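Local coordinates for protein AA9 family lytic polysaccharide monooxygenase cel61B (PDB 2VTC) that oxidatively cleaves glycosidic bonds in crystalline and amorphous polysaccharides such as cellulose, as a secreted copper-dependent lytic monooxygenase, at residues Gly21-Phe26 against Phe99-Gly104; Tyr32-Ile37 against Pro51-Trp56. All blocks are in the same frame, centred on the assembly; numbering follows the deposited sequence.

Overall arrangement
Both contacts involve the four-stranded antiparallel sheet of the AA9 beta-sandwich, with their centres about 11 Å apart. Contact 1 pairs strand 22-28 with strand 96-102 inside this sheet; contact 2 packs strand 31-34, one of its two edge strands within the chain, and the residues that follow against a loop. Backbone pairing of Gln-24 with Gly-35 and of Phe-26 with Asn-33 joins them. Contact 1 combines strand hydrogen bonds, an aromatic core face and a sugar-covered outer face. Contact 2, also largely buried, has no direct hydrogen bond between its segments and relies on van der Waals packing and one bridging water. The same N-linked sugar touches both.

Contact 1: residues Gly21-Phe26 against Phe99-Gly104. With NAG (2-acetamido-2-deoxy-beta-D-glucopyranose), chain C; NAG (2-acetamido-2-deoxy-beta-D-glucopyranose), chain B.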
# COMPACT_ATOMS: atom_id res chain seq x y z
N GLY A 21 2.28 -2.93 11.75
CA GLY A 21 2.80 -4.03 10.96
C GLY A 21 3.39 -3.47 9.67
O GLY A 21 3.18 -2.30 9.37
N GLN A 22 4.10 -4.30 8.93
CA GLN A 22 4.69 -3.87 7.64
C GLN A 22 4.66 -5.03 6.65
O GLN A 22 4.53 -6.19 7.05
CB GLN A 22 6.14 -3.39 7.86
CG GLN A 22 7.11 -4.51 8.22
CD GLN A 22 8.53 -4.04 8.55
OE1 GLN A 22 8.93 -2.90 8.27
NE2 GLN A 22 9.29 -4.93 9.16
N VAL A 23 4.78 -4.74 5.35
CA VAL A 23 4.93 -5.79 4.37
C VAL A 23 6.39 -6.24 4.42
O VAL A 23 7.29 -5.46 4.13
CB VAL A 23 4.54 -5.31 2.93
CG1 VAL A 23 4.95 -6.33 1.88
CG2 VAL A 23 3.05 -5.06 2.86
N GLN A 24 6.62 -7.49 4.83
CA GLN A 24 8.00 -7.97 5.02
C GLN A 24 8.54 -8.73 3.83
O GLN A 24 9.77 -8.86 3.64
CB GLN A 24 8.11 -8.82 6.29
CG GLN A 24 7.91 -8.04 7.55
CD GLN A 24 8.61 -8.66 8.76
OE1 GLN A 24 9.10 -7.94 9.64
NE2 GLN A 24 8.64 -9.98 8.82
N ASN A 25 7.62 -9.26 3.03
CA ASN A 25 7.91 -9.99 1.83
C ASN A 25 6.62 -10.15 1.05
O ASN A 25 5.53 -9.74 1.50
CB ASN A 25 8.61 -11.34 2.11
CG ASN A 25 7.87 -12.21 3.14
OD1 ASN A 25 6.77 -12.71 2.87
ND2 ASN A 25 8.51 -12.44 4.30
N PHE A 26 6.73 -10.69 -0.16
CA PHE A 26 5.59 -10.84 -1.04
C PHE A 26 5.93 -11.88 -2.09
O PHE A 26 7.13 -12.15 -2.35
CB PHE A 26 5.18 -9.48 -1.66
CG PHE A 26 6.28 -8.79 -2.46
CD1 PHE A 26 6.28 -8.87 -3.86
CD2 PHE A 26 7.29 -8.06 -1.82
CE1 PHE A 26 7.30 -8.24 -4.61
CE2 PHE A 26 8.31 -7.43 -2.57
CZ PHE A 26 8.30 -7.52 -3.97
N PHE A 99 0.79 -9.83 -0.84
CA PHE A 99 1.53 -9.06 0.16
C PHE A 99 1.43 -9.79 1.49
O PHE A 99 0.32 -10.14 1.92
CB PHE A 99 0.98 -7.63 0.29
CG PHE A 99 1.13 -6.79 -0.95
CD1 PHE A 99 2.32 -6.09 -1.17
CD2 PHE A 99 0.09 -6.67 -1.87
CE1 PHE A 99 2.47 -5.28 -2.32
CE2 PHE A 99 0.23 -5.88 -3.03
CZ PHE A 99 1.43 -5.18 -3.24
N GLN A 100 2.57 -10.03 2.12
CA GLN A 100 2.62 -10.70 3.42
C GLN A 100 2.96 -9.69 4.50
O GLN A 100 4.07 -9.15 4.57
CB GLN A 100 3.63 -11.86 3.40
CG GLN A 100 3.92 -12.45 4.78
CD GLN A 100 2.77 -13.28 5.33
OE1 GLN A 100 2.06 -12.86 6.27
NE2 GLN A 100 2.58 -14.45 4.76
N TRP A 101 1.98 -9.43 5.37
CA TRP A 101 2.18 -8.51 6.48
C TRP A 101 2.73 -9.24 7.71
O TRP A 101 2.53 -10.46 7.87
CB TRP A 101 0.85 -7.82 6.84
CG TRP A 101 0.38 -6.84 5.79
CD1 TRP A 101 -0.27 -7.14 4.64
CD2 TRP A 101 0.53 -5.41 5.82
NE1 TRP A 101 -0.54 -5.98 3.93
CE2 TRP A 101 -0.07 -4.91 4.64
CE3 TRP A 101 1.10 -4.51 6.74
CZ2 TRP A 101 -0.10 -3.53 4.34
CZ3 TRP A 101 1.07 -3.13 6.45
CH2 TRP A 101 0.46 -2.66 5.24
N GLY A 102 3.44 -8.51 8.55
CA GLY A 102 4.07 -9.12 9.72
C GLY A 102 4.90 -8.13 10.50
O GLY A 102 4.85 -6.92 10.23
N PRO A 103 5.70 -8.63 11.47
CA PRO A 103 5.93 -10.06 11.80
C PRO A 103 4.82 -10.72 12.63
O PRO A 103 4.71 -11.96 12.64
CB PRO A 103 7.23 -10.02 12.62
CG PRO A 103 7.25 -8.64 13.26
CD PRO A 103 6.48 -7.71 12.33
N GLY A 104 4.01 -9.92 13.32
CA GLY A 104 2.91 -10.46 14.12
C GLY A 104 1.58 -10.43 13.39
O GLY A 104 1.45 -9.84 12.32
C1 NAG C . 7.86 -13.23 5.33
C2 NAG C . 8.90 -14.06 6.08
C3 NAG C . 8.29 -14.84 7.27
C4 NAG C . 7.36 -13.98 8.13
C5 NAG C . 6.48 -13.07 7.25
C6 NAG C . 5.62 -12.07 8.02
C7 NAG C . 10.95 -15.01 5.15
C8 NAG C . 11.54 -16.10 4.30
N2 NAG C . 9.62 -14.98 5.21
O3 NAG C . 9.33 -15.39 8.06
O4 NAG C . 6.51 -14.79 8.94
O5 NAG C . 7.27 -12.36 6.29
O6 NAG C . 6.34 -11.41 9.03
O7 NAG C . 11.68 -14.21 5.74
C1 NAG B . 6.82 -14.65 10.33
C2 NAG B . 5.59 -15.05 11.16
C3 NAG B . 5.91 -15.21 12.65
C4 NAG B . 7.22 -15.96 12.91
C5 NAG B . 8.34 -15.36 12.05
C6 NAG B . 9.67 -16.08 12.25
C7 NAG B . 3.46 -14.31 10.18
C8 NAG B . 2.36 -13.29 10.24
N2 NAG B . 4.50 -14.10 10.99
O3 NAG B . 4.85 -15.92 13.26
O4 NAG B . 7.56 -15.92 14.28
O5 NAG B . 7.95 -15.44 10.68
O6 NAG B . 9.54 -17.43 11.85
O7 NAG B . 3.37 -15.24 9.38
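Val-23 and Trp-101 meet through their first torsions: CG1 of Val-23 stands anti to the backbone N (chi1 169°), which leaves CG2 beside that N, and CG of Trp-101 is anti to its own carbonyl carbon (chi1 -69°). The indole presents one face to CG2 in a CH-pi contact, 3.8 Å from the centroid of the five-membered ring. The two residues are a non-hydrogen-bonded pair between antiparallel strands of the AA9 beta-sandwich. CG1 of Val-23 reaches the edge of the Phe-99 ring, 4.0 Å from CD1. Behind this inward face, His-178 stacks on Phe-99 and hydrogen-bonds to Trp-101 NE1; Trp-101 also lies close to the copper ligand Tyr-195.

Two-way backbone bonds join Gln-22 and Gly-102. Farther along, Gln-24 and Asn-25 together face Gln-100 in a beta bulge: Gln-24 N donates to Gln-100 O, and Gln-100 N to Asn-25 O.

The face of Asn-25 and Gln-100 carries the glycan, with Asn-25 ND2 bonded covalently to C1 of the first NAG (chain C) at 1.5 Å. Gln-24 reaches this sugar with its amide, NE2 lying 2.7 Å from O6. Its extended side chain crosses Pro-103 at about a right angle, OE1 being 3.8 Å from CD of the proline and taking a bond of 3.1 Å from Gln-22 NE2 on an in-plane lone pair. An alanine at Gln-24 would probably leave Gln-22 NE2 without this acceptor, O6 without its amide neighbour and a gap beside Pro-103. Gly-102 lets the sugar come close, since a CB there would collide with O6. A cis peptide leads into Pro-103, whose O accepts a nearly straight bond (169°) from N2 of the second NAG (chain B), at 2.7 Å.

Contact 2: residues Tyr32-Ile37 against Pro51-Trp56; sequences YNQGFI and PNVAGW. With NAG (2-acetamido-2-deoxy-beta-D-glucopyranose), chain C.
Phe-36 presses its CB against the backbone of the 51-56 loop, 3.2 Å from Trp-56 O, where the chain leaving an edge strand of the AA9 beta-sandwich meets a long loop. With CG anti to the backbone N (chi1 -177°), the start of the ring also lies against that carbonyl, CG being 3.3 Å from Trp-56 O. Val-53 makes the remaining side-chain contacts: its CG1 touches the aliphatic CG of Gln-34 at 3.7 Å, while CG2 lies near Phe-36 CA and Gly-35 O, 4.1 Å from each.

Beside these contacts the backbones come near each other at Gly-35 and Gly-55, whose CA atoms are 4.5 Å apart. A CB on Gly-55 would clash with Phe-36 N. Gly-55 N is buried here without a polar partner, whereas Ala-54 N is bridged to Gln-34 O by one water, which donates to the O at 2.7 Å and accepts from the N at 2.9 Å.

Farther out, Tyr-40 of helix 38-47 touches both Gln-34 and Val-53, and the Tyr-57 ring meets that of Phe-36. The loop is tied to strand 193-204 of the second sheet by backbone hydrogen bonds between Ala-54 and Asn-200 and between Trp-56 and Cys-198, and Trp-56 NE1 bonds to Asn-200 OD1. Near the start of strand 31-34, Tyr-32 leans on the N-linked NAG (chain C), with CZ 3.6 Å from its acetamido methyl C8.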
# COMPACT_ATOMS: atom_id res chain seq x y z
N TYR A 32 8.84 -16.21 -4.17
CA TYR A 32 9.24 -15.35 -3.05
C TYR A 32 10.11 -14.14 -3.43
O TYR A 32 11.06 -14.25 -4.23
CB TYR A 32 9.99 -16.16 -1.99
CG TYR A 32 10.37 -15.38 -0.76
CD1 TYR A 32 9.48 -15.27 0.32
CD2 TYR A 32 11.61 -14.75 -0.66
CE1 TYR A 32 9.83 -14.57 1.45
CE2 TYR A 32 11.96 -14.03 0.48
CZ TYR A 32 11.06 -13.94 1.52
OH TYR A 32 11.39 -13.24 2.65
N ASN A 33 9.76 -13.00 -2.84
CA ASN A 33 10.51 -11.75 -2.98
C ASN A 33 10.69 -11.12 -1.61
O ASN A 33 9.72 -10.99 -0.86
CB ASN A 33 9.75 -10.77 -3.89
CG ASN A 33 9.82 -11.15 -5.36
OD1 ASN A 33 10.65 -10.62 -6.11
ND2 ASN A 33 8.95 -12.08 -5.79
N GLN A 34 11.92 -10.72 -1.29
CA GLN A 34 12.22 -10.09 -0.01
C GLN A 34 11.73 -8.64 0.03
O GLN A 34 11.96 -7.87 -0.91
CB GLN A 34 13.73 -10.17 0.28
CG GLN A 34 14.14 -9.67 1.66
CD GLN A 34 13.45 -10.43 2.78
OE1 GLN A 34 12.81 -9.82 3.65
NE2 GLN A 34 13.53 -11.75 2.73
N GLY A 35 11.02 -8.28 1.10
CA GLY A 35 10.59 -6.90 1.33
C GLY A 35 11.49 -6.17 2.30
O GLY A 35 12.48 -6.75 2.79
N PHE A 36 11.18 -4.91 2.57
CA PHE A 36 11.95 -4.16 3.56
C PHE A 36 11.49 -4.56 4.96
O PHE A 36 10.28 -4.54 5.25
CB PHE A 36 11.82 -2.65 3.38
CG PHE A 36 12.67 -1.85 4.33
CD1 PHE A 36 14.03 -1.61 4.05
CD2 PHE A 36 12.14 -1.35 5.52
CE1 PHE A 36 14.81 -0.86 4.93
CE2 PHE A 36 12.92 -0.61 6.41
CZ PHE A 36 14.28 -0.38 6.11
N ILE A 37 12.44 -4.92 5.81
CA ILE A 37 12.14 -5.22 7.21
C ILE A 37 12.83 -4.25 8.17
O ILE A 37 13.86 -3.66 7.85
CB ILE A 37 12.50 -6.69 7.56
CG1 ILE A 37 14.02 -6.93 7.42
CG2 ILE A 37 11.69 -7.65 6.71
CD1 ILE A 37 14.48 -8.36 7.74
N PRO A 51 20.82 -4.83 3.01
CA PRO A 51 20.54 -5.62 1.81
C PRO A 51 19.70 -4.88 0.78
O PRO A 51 18.80 -4.11 1.14
CB PRO A 51 19.76 -6.83 2.35
CG PRO A 51 20.30 -6.99 3.72
CD PRO A 51 20.42 -5.58 4.22
N ASN A 52 20.01 -5.11 -0.49
CA ASN A 52 19.28 -4.45 -1.59
C ASN A 52 17.99 -5.19 -1.87
O ASN A 52 18.02 -6.35 -2.28
CB ASN A 52 20.17 -4.35 -2.85
CG ASN A 52 21.41 -3.52 -2.60
OD1 ASN A 52 21.35 -2.45 -1.98
ND2 ASN A 52 22.56 -4.03 -3.08
N VAL A 53 16.85 -4.52 -1.64
CA VAL A 53 15.54 -5.15 -1.80
C VAL A 53 14.56 -4.28 -2.59
O VAL A 53 14.81 -3.09 -2.78
CB VAL A 53 14.90 -5.53 -0.42
CG1 VAL A 53 15.77 -6.59 0.29
CG2 VAL A 53 14.68 -4.28 0.45
N ALA A 54 13.46 -4.90 -3.05
CA ALA A 54 12.41 -4.21 -3.80
C ALA A 54 11.47 -3.37 -2.93
O ALA A 54 10.82 -2.44 -3.41
CB ALA A 54 11.60 -5.22 -4.59
N GLY A 55 11.37 -3.71 -1.64
CA GLY A 55 10.53 -2.93 -0.73
C GLY A 55 11.21 -1.62 -0.37
O GLY A 55 12.44 -1.58 -0.22
N TRP A 56 10.43 -0.54 -0.24
CA TRP A 56 10.99 0.77 0.08
C TRP A 56 11.54 0.84 1.51
O TRP A 56 10.95 0.29 2.46
CB TRP A 56 9.97 1.88 -0.17
CG TRP A 56 9.77 2.21 -1.64
CD1 TRP A 56 9.68 1.33 -2.67
CD2 TRP A 56 9.61 3.53 -2.20
NE1 TRP A 56 9.49 2.02 -3.88
CE2 TRP A 56 9.45 3.37 -3.60
CE3 TRP A 56 9.61 4.83 -1.66
CZ2 TRP A 56 9.29 4.45 -4.47
CZ3 TRP A 56 9.45 5.93 -2.54
CH2 TRP A 56 9.28 5.72 -3.93
C1 NAG C . 7.86 -13.23 5.33
C2 NAG C . 8.90 -14.06 6.08
C3 NAG C . 8.29 -14.84 7.27
C4 NAG C . 7.36 -13.98 8.13
C5 NAG C . 6.48 -13.07 7.25
C6 NAG C . 5.62 -12.07 8.02
C7 NAG C . 10.95 -15.01 5.15
C8 NAG C . 11.54 -16.10 4.30
N2 NAG C . 9.62 -14.98 5.21
O3 NAG C . 9.33 -15.39 8.06
O4 NAG C . 6.51 -14.79 8.94
O5 NAG C . 7.27 -12.36 6.29
O6 NAG C . 6.34 -11.41 9.03
O7 NAG C . 11.68 -14.21 5.74
O HOH W 1 13.59 -7.79 -3.02